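Local structure of probable exosome complex exonuclease 1 (Archaeoglobus fulgidus, 3M7N) at residues R78-P83 with F126-Q131; G41-E46 with L141-V146; M47-V52 with Q131-S136. The protein probably serves as the catalytic component of the archaeal exosome, degrading RNA from the 3' end as an exoribonuclease and also able to synthesise heteromeric RNA tails. The protein carries 1 engineered substitution. All blocks are in the same frame, centred on the assembly; numbering follows the deposited sequence.

Contact 1: R78-P83 with F126-Q131; sequences RYNMAP and FVEVLQ
The backbones of R78, N80 and A82 hydrogen-bond to V127 and V129 in a buried parallel ladder, where strand 74-81 lies against strand 122-129 at one side of the five-stranded mixed sheet. The bonding alternates as parallel pairing requires. V127 N donates to R78 O (2.9 Å) and V127 O accepts from N80 N, while V129 N reaches N80 O at 2.8 Å and V129 O takes the N-H of A82. The linking chain runs through helix 96-110, so the unit is a beta-alpha-beta crossover within the first domain of the RNase PH family. On the face with Y79 and M81, the V129 CG2 methyl, the branch anti to the carbonyl carbon, is the one that reaches the Y79 ring, coming obliquely to 3.7 Å from CE1. M81 CG lies alongside V129 CB. Beyond the contact, Y79 OH is hydrogen-bonded to S136. The reverse face, with R78, N80, F126 and E128, mixes charge and aromatic surface. R78 NE meets the edge of the F126 ring, 3.8 Å from CD2, and R78 NH1 makes a long salt bridge to E128 OE1 (3.7 Å), with the oxygen well out of the guanidinium plane. N80 ND2 has its hydrogen-bonding partner in E84 of the neighbouring exonuclease 2 subunit.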
# COMPACT_ATOMS: atom_id res chain seq x y z
N ARG E 78 -16.82 -7.65 5.05
CA ARG E 78 -16.76 -6.22 4.89
C ARG E 78 -18.15 -5.65 5.01
O ARG E 78 -19.07 -6.05 4.29
CB ARG E 78 -16.15 -5.86 3.53
CG ARG E 78 -15.90 -4.38 3.38
CD ARG E 78 -15.16 -4.08 2.10
NE ARG E 78 -16.07 -3.80 0.99
CZ ARG E 78 -16.66 -2.62 0.80
NH1 ARG E 78 -17.46 -2.43 -0.24
NH2 ARG E 78 -16.44 -1.64 1.68
N TYR E 79 -18.30 -4.70 5.92
CA TYR E 79 -19.54 -4.00 6.14
C TYR E 79 -19.37 -2.61 5.57
O TYR E 79 -18.44 -1.89 5.93
CB TYR E 79 -19.82 -3.94 7.64
CG TYR E 79 -20.90 -2.96 8.05
CD1 TYR E 79 -22.22 -3.38 8.29
CD2 TYR E 79 -20.61 -1.62 8.24
CE1 TYR E 79 -23.21 -2.47 8.69
CE2 TYR E 79 -21.59 -0.71 8.64
CZ TYR E 79 -22.89 -1.14 8.86
OH TYR E 79 -23.83 -0.22 9.25
N ASN E 80 -20.27 -2.23 4.70
CA ASN E 80 -20.12 -0.97 4.00
C ASN E 80 -21.46 -0.29 3.78
O ASN E 80 -22.42 -0.92 3.32
CB ASN E 80 -19.39 -1.17 2.67
CG ASN E 80 -19.12 0.13 1.95
OD1 ASN E 80 -18.63 1.10 2.54
ND2 ASN E 80 -19.45 0.19 0.67
N MET E 81 -21.53 0.98 4.12
CA MET E 81 -22.75 1.73 3.92
C MET E 81 -22.60 2.56 2.65
O MET E 81 -21.58 3.22 2.44
CB MET E 81 -23.02 2.63 5.12
CG MET E 81 -22.83 1.95 6.46
SD MET E 81 -23.21 3.05 7.84
CE MET E 81 -24.98 3.26 7.68
N ALA E 82 -23.63 2.52 1.80
CA ALA E 82 -23.67 3.32 0.59
C ALA E 82 -23.89 4.78 0.96
O ALA E 82 -24.55 5.07 1.94
CB ALA E 82 -24.78 2.83 -0.33
N PRO E 83 -23.31 5.70 0.17
CA PRO E 83 -23.39 7.13 0.52
C PRO E 83 -24.81 7.62 0.78
O PRO E 83 -25.00 8.55 1.56
CB PRO E 83 -22.78 7.81 -0.70
CG PRO E 83 -21.83 6.82 -1.24
CD PRO E 83 -22.49 5.48 -1.03
N PHE E 126 -19.34 -9.91 1.75
CA PHE E 126 -19.55 -8.49 1.61
C PHE E 126 -20.99 -8.21 1.94
O PHE E 126 -21.88 -8.96 1.55
CB PHE E 126 -19.26 -8.01 0.18
CG PHE E 126 -17.84 -8.29 -0.27
CD1 PHE E 126 -17.54 -9.45 -0.96
CD2 PHE E 126 -16.82 -7.39 0.01
CE1 PHE E 126 -16.23 -9.71 -1.36
CE2 PHE E 126 -15.52 -7.64 -0.39
CZ PHE E 126 -15.22 -8.81 -1.08
N VAL E 127 -21.22 -7.15 2.69
CA VAL E 127 -22.57 -6.75 2.95
C VAL E 127 -22.68 -5.26 2.75
O VAL E 127 -21.83 -4.50 3.23
CB VAL E 127 -23.07 -7.15 4.37
CG1 VAL E 127 -24.57 -7.00 4.40
CG2 VAL E 127 -22.72 -8.58 4.71
N GLU E 128 -23.73 -4.85 2.06
CA GLU E 128 -23.92 -3.46 1.71
C GLU E 128 -25.20 -2.91 2.28
O GLU E 128 -26.29 -3.44 2.02
CB GLU E 128 -23.94 -3.32 0.19
CG GLU E 128 -23.28 -2.06 -0.32
CD GLU E 128 -21.77 -2.11 -0.18
OE1 GLU E 128 -21.11 -3.09 -0.62
OE2 GLU E 128 -21.23 -1.16 0.40
N VAL E 129 -25.09 -1.85 3.06
CA VAL E 129 -26.27 -1.18 3.55
C VAL E 129 -26.76 -0.18 2.50
O VAL E 129 -26.17 0.88 2.32
CB VAL E 129 -26.01 -0.45 4.89
CG1 VAL E 129 -27.29 0.16 5.41
CG2 VAL E 129 -25.44 -1.41 5.92
N LEU E 130 -27.85 -0.53 1.83
CA LEU E 130 -28.46 0.32 0.82
C LEU E 130 -29.35 1.35 1.49
O LEU E 130 -29.52 2.46 0.98
CB LEU E 130 -29.29 -0.54 -0.14
CG LEU E 130 -28.43 -1.52 -0.94
CD1 LEU E 130 -29.29 -2.40 -1.83
CD2 LEU E 130 -27.37 -0.76 -1.76
N GLN E 131 -29.93 0.98 2.62
CA GLN E 131 -30.72 1.92 3.39
C GLN E 131 -30.56 1.56 4.85
O GLN E 131 -30.73 0.39 5.24
CB GLN E 131 -32.19 1.91 2.97
CG GLN E 131 -33.02 3.01 3.66
CD GLN E 131 -34.48 3.03 3.23
OE1 GLN E 131 -35.37 2.70 4.01
NE2 GLN E 131 -34.73 3.42 1.99

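Contact 2: G41-E46 with L141-V146; sequences GSCYLE and LNAASV
C43 and L45 project from one face of strand 41-47 onto A143, V146 and N142 of helix 136-150. With SG anti to its backbone N (chi1 170°), C43 lays its sulfur alongside V146, 3.5 Å from CG1, and also within 4.0 Å of A143 CB. C43 CB sits 3.4 Å from A143 O, a close fit over the helix backbone. Two residues further along the strand, L45 CB rests on the A143 methyl at 3.7 Å, and its CD2 branch crosses N142 CB at 4.1 Å. The interface is van der Waals packing without a polar link between strand and helix. It is the helix-on-sheet layer of the first RNase PH domain: the helix runs back along the strand at 146° between directions, and the segment axes approach to 6.8 Å, a closeness that suits the one-carbon side chain of A143. Around this core, V52 and A54 of the neighbouring strand 50-60 also touch A143, while I31 touches C43, L45 and V146. Farther out, polar groups position the two elements. S42 N bonds D150 OD1 at the end of the helix, and S42 OG is hydrogen-bonded to the backbone N-H groups of V35 and L36. On the helix, N142 OD1 accepts from S161 N and S145 OG is bonded to I159 N, tying it to strand 158-167. Helix 212-248 packs nearby, with Q233 touching both N142 and V146.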
# COMPACT_ATOMS: atom_id res chain seq x y z
N GLY E 41 -23.12 -16.89 -3.47
CA GLY E 41 -24.31 -16.90 -2.65
C GLY E 41 -24.72 -15.49 -2.29
O GLY E 41 -23.88 -14.59 -2.17
N SER E 42 -26.01 -15.28 -2.12
CA SER E 42 -26.47 -13.92 -1.85
C SER E 42 -27.78 -13.89 -1.10
O SER E 42 -28.51 -14.88 -1.03
CB SER E 42 -26.62 -13.16 -3.15
OG SER E 42 -27.41 -13.90 -4.07
N CYS E 43 -28.09 -12.72 -0.56
CA CYS E 43 -29.33 -12.53 0.14
C CYS E 43 -29.68 -11.06 0.16
O CYS E 43 -28.84 -10.23 0.50
CB CYS E 43 -29.21 -13.06 1.58
SG CYS E 43 -30.61 -12.63 2.68
N TYR E 44 -30.91 -10.74 -0.23
CA TYR E 44 -31.48 -9.41 0.03
C TYR E 44 -32.40 -9.48 1.26
O TYR E 44 -33.18 -10.42 1.42
CB TYR E 44 -32.22 -8.84 -1.19
CG TYR E 44 -32.89 -7.51 -0.90
CD1 TYR E 44 -32.15 -6.33 -0.85
CD2 TYR E 44 -34.24 -7.43 -0.68
CE1 TYR E 44 -32.77 -5.10 -0.57
CE2 TYR E 44 -34.87 -6.22 -0.40
CZ TYR E 44 -34.13 -5.06 -0.35
OH TYR E 44 -34.74 -3.86 -0.08
N LEU E 45 -32.29 -8.50 2.14
CA LEU E 45 -32.90 -8.59 3.46
C LEU E 45 -33.36 -7.22 3.83
O LEU E 45 -32.64 -6.23 3.66
CB LEU E 45 -31.86 -9.07 4.46
CG LEU E 45 -32.01 -9.38 5.96
CD1 LEU E 45 -32.71 -8.29 6.77
CD2 LEU E 45 -32.55 -10.78 6.23
N GLU E 46 -34.60 -7.15 4.30
CA GLU E 46 -35.12 -5.95 4.92
C GLU E 46 -35.40 -6.24 6.39
O GLU E 46 -35.70 -7.38 6.79
CB GLU E 46 -36.38 -5.48 4.19
CG GLU E 46 -36.11 -4.87 2.81
CD GLU E 46 -37.39 -4.53 2.05
OE1 GLU E 46 -37.30 -4.25 0.83
OE2 GLU E 46 -38.48 -4.56 2.66
N LEU E 141 -25.73 -9.18 9.44
CA LEU E 141 -25.38 -10.50 9.93
C LEU E 141 -26.43 -11.54 9.51
O LEU E 141 -26.08 -12.66 9.12
CB LEU E 141 -25.17 -10.50 11.44
CG LEU E 141 -23.84 -10.01 12.01
CD1 LEU E 141 -23.93 -9.86 13.54
CD2 LEU E 141 -22.70 -10.94 11.58
N ASN E 142 -27.71 -11.16 9.57
CA ASN E 142 -28.75 -12.10 9.16
C ASN E 142 -28.64 -12.38 7.68
O ASN E 142 -28.76 -13.53 7.25
CB ASN E 142 -30.17 -11.62 9.50
CG ASN E 142 -30.45 -11.67 10.98
OD1 ASN E 142 -30.13 -12.66 11.66
ND2 ASN E 142 -31.02 -10.59 11.52
N ALA E 143 -28.43 -11.33 6.90
CA ALA E 143 -28.34 -11.49 5.45
C ALA E 143 -27.11 -12.31 5.10
O ALA E 143 -27.16 -13.20 4.24
CB ALA E 143 -28.32 -10.15 4.76
N ALA E 144 -26.02 -12.06 5.80
CA ALA E 144 -24.79 -12.80 5.51
C ALA E 144 -24.90 -14.32 5.76
O ALA E 144 -24.38 -15.11 4.97
CB ALA E 144 -23.62 -12.21 6.25
N SER E 145 -25.58 -14.72 6.83
CA SER E 145 -25.74 -16.15 7.15
C SER E 145 -26.61 -16.82 6.10
O SER E 145 -26.37 -17.98 5.73
CB SER E 145 -26.34 -16.36 8.56
OG SER E 145 -26.25 -17.72 8.98
N VAL E 146 -27.62 -16.10 5.62
CA VAL E 146 -28.45 -16.61 4.52
C VAL E 146 -27.57 -16.80 3.28
O VAL E 146 -27.57 -17.89 2.69
CB VAL E 146 -29.67 -15.70 4.21
CG1 VAL E 146 -30.34 -16.11 2.90
CG2 VAL E 146 -30.67 -15.76 5.34

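Contact 3: M47-V52 with Q131-S136. With nucleotides of chain L.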
# COMPACT_ATOMS: atom_id res chain seq x y z
N MET E 47 -35.28 -5.21 7.20
CA MET E 47 -35.47 -5.34 8.63
C MET E 47 -35.82 -3.96 9.10
O MET E 47 -34.93 -3.13 9.31
CB MET E 47 -34.18 -5.82 9.27
CG MET E 47 -34.23 -6.04 10.75
SD MET E 47 -32.79 -6.96 11.29
CE MET E 47 -33.31 -7.56 12.90
N GLY E 48 -37.11 -3.70 9.24
CA GLY E 48 -37.57 -2.34 9.44
C GLY E 48 -37.19 -1.53 8.21
O GLY E 48 -37.39 -1.97 7.07
N LYS E 49 -36.62 -0.35 8.42
CA LYS E 49 -36.22 0.49 7.31
C LYS E 49 -34.85 0.12 6.76
O LYS E 49 -34.41 0.70 5.77
CB LYS E 49 -36.24 1.96 7.70
CG LYS E 49 -37.63 2.50 7.93
CD LYS E 49 -37.58 3.98 8.26
CE LYS E 49 -38.92 4.46 8.80
NZ LYS E 49 -40.05 3.74 8.12
N ASN E 50 -34.18 -0.83 7.40
CA ASN E 50 -32.89 -1.28 6.90
C ASN E 50 -33.09 -2.00 5.60
O ASN E 50 -34.01 -2.81 5.49
CB ASN E 50 -32.20 -2.25 7.87
CG ASN E 50 -31.65 -1.55 9.10
OD1 ASN E 50 -30.72 -0.74 9.00
ND2 ASN E 50 -32.22 -1.86 10.27
N LYS E 51 -32.25 -1.71 4.62
CA LYS E 51 -32.24 -2.51 3.39
C LYS E 51 -30.82 -2.88 3.06
O LYS E 51 -30.01 -2.01 2.75
CB LYS E 51 -32.86 -1.75 2.23
CG LYS E 51 -34.28 -1.30 2.47
CD LYS E 51 -34.97 -0.95 1.16
CE LYS E 51 -36.32 -0.30 1.44
NZ LYS E 51 -36.96 0.06 0.16
N VAL E 52 -30.52 -4.16 3.12
CA VAL E 52 -29.14 -4.59 2.97
C VAL E 52 -29.05 -5.70 1.96
O VAL E 52 -30.03 -6.40 1.69
CB VAL E 52 -28.57 -5.12 4.31
CG1 VAL E 52 -28.83 -4.12 5.42
CG2 VAL E 52 -29.16 -6.46 4.66
N GLN E 131 -29.93 0.98 2.62
CA GLN E 131 -30.72 1.92 3.39
C GLN E 131 -30.56 1.56 4.85
O GLN E 131 -30.73 0.39 5.24
CB GLN E 131 -32.19 1.91 2.97
CG GLN E 131 -33.02 3.01 3.66
CD GLN E 131 -34.48 3.03 3.23
OE1 GLN E 131 -35.37 2.70 4.01
NE2 GLN E 131 -34.73 3.42 1.99
N ALA E 132 -30.24 2.58 5.65
CA ALA E 132 -29.82 2.36 7.01
C ALA E 132 -30.86 2.78 8.02
O ALA E 132 -31.48 3.84 7.91
CB ALA E 132 -28.52 3.09 7.28
N ASP E 133 -31.05 1.93 9.01
CA ASP E 133 -31.77 2.34 10.20
C ASP E 133 -31.09 1.68 11.38
O ASP E 133 -30.02 1.08 11.22
CB ASP E 133 -33.25 1.97 10.10
CG ASP E 133 -34.13 2.89 10.91
OD1 ASP E 133 -34.71 3.84 10.33
OD2 ASP E 133 -34.22 2.68 12.13
N ALA E 134 -31.67 1.81 12.57
CA ALA E 134 -31.08 1.18 13.74
C ALA E 134 -30.94 -0.31 13.48
O ALA E 134 -31.78 -0.91 12.82
CB ALA E 134 -31.95 1.43 14.98
N GLY E 135 -29.86 -0.91 13.97
CA GLY E 135 -29.68 -2.34 13.85
C GLY E 135 -29.10 -2.84 12.54
O GLY E 135 -29.08 -4.06 12.32
N SER E 136 -28.63 -1.94 11.67
CA SER E 136 -28.10 -2.37 10.36
C SER E 136 -27.04 -3.47 10.47
O SER E 136 -26.95 -4.34 9.60
CB SER E 136 -27.57 -1.21 9.51
OG SER E 136 -26.46 -0.56 10.10
P C L 6 -25.04 2.28 15.70
OP1 C L 6 -25.71 1.06 16.22
OP2 C L 6 -23.56 2.33 15.70
O5' C L 6 -25.60 2.60 14.23
C5' C L 6 -27.02 2.59 14.04
C4' C L 6 -27.48 3.58 12.98
O4' C L 6 -26.88 4.89 13.16
C3' C L 6 -27.11 3.26 11.54
O3' C L 6 -27.83 2.12 11.07
C2' C L 6 -27.55 4.57 10.90
O2' C L 6 -28.96 4.69 10.78
C1' C L 6 -27.01 5.57 11.92
N1 C L 6 -25.70 6.13 11.49
C2 C L 6 -25.71 7.18 10.56
O2 C L 6 -26.79 7.61 10.15
N3 C L 6 -24.52 7.69 10.15
C4 C L 6 -23.38 7.20 10.62
N4 C L 6 -22.23 7.74 10.18
C5 C L 6 -23.36 6.12 11.57
C6 C L 6 -24.53 5.62 11.97
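N50 closes the type II' turn M47-N50 of a beta hairpin and reaches D133 and A134, in the loop that leads to the N-cap residue G135 of helix 136-150 beside the bound RNA. The tight part is centred on its amide. With CG anti to the carbonyl carbon (chi1 -73°), OD1 takes the N-H of D133 at 2.7 Å from above the carbonyl plane (55° out of it), whereas ND2 gives one proton to A134 O, 2.8 Å away in the amide's own plane, and the other to M47 O at 3.1 Å. One side chain thus clamps its own turn and the loop together. An alanine here would probably leave the D133 N-H without its acceptor and A134 O with one donor fewer, setting the loop free to shift near the nucleotide. Next to it, K51 and Q131 form an antiparallel hydrogen-bonded pair (K51 N to Q131 O, 2.7 Å); L130 and Q131 together face K51, a classic beta bulge. The K51 and Q131 side chains run side by side toward E43 of the exonuclease 2 subunit. The looser side is at exposed K49, whose CD merely brushes D133 OD1; K49 NZ stays 5.8 Å from that oxygen, which is instead salt-bridged to K44 of the exonuclease 2 subunit. On the RNA side, D133 O accepts a hydrogen bond from O3' of C6 of chain L, modelled at a doubtfully short 2.4 Å.

From the N terminus, the chain first enters contact 2 at strand 41-47, turns through the hairpin into contact 3 at 47-52, and reaches contact 1 at strand 74-81. It returns in the reverse order: strand 122-129 closes contact 1, the loop 131-136 closes contact 3, and helix 136-150 closes contact 2. The three loops are therefore nested without crossing, contact 1 innermost, and Q131 belongs to both contact 1 and contact 3. All lie in one domain. Contact 1 joins strands at one side of the sheet, contact 2 seats the helix on it, and contact 3 fastens the connecting loop. V127 packs on A144, linking contacts 1 and 2, and M81 on A132, linking contacts 1 and 3.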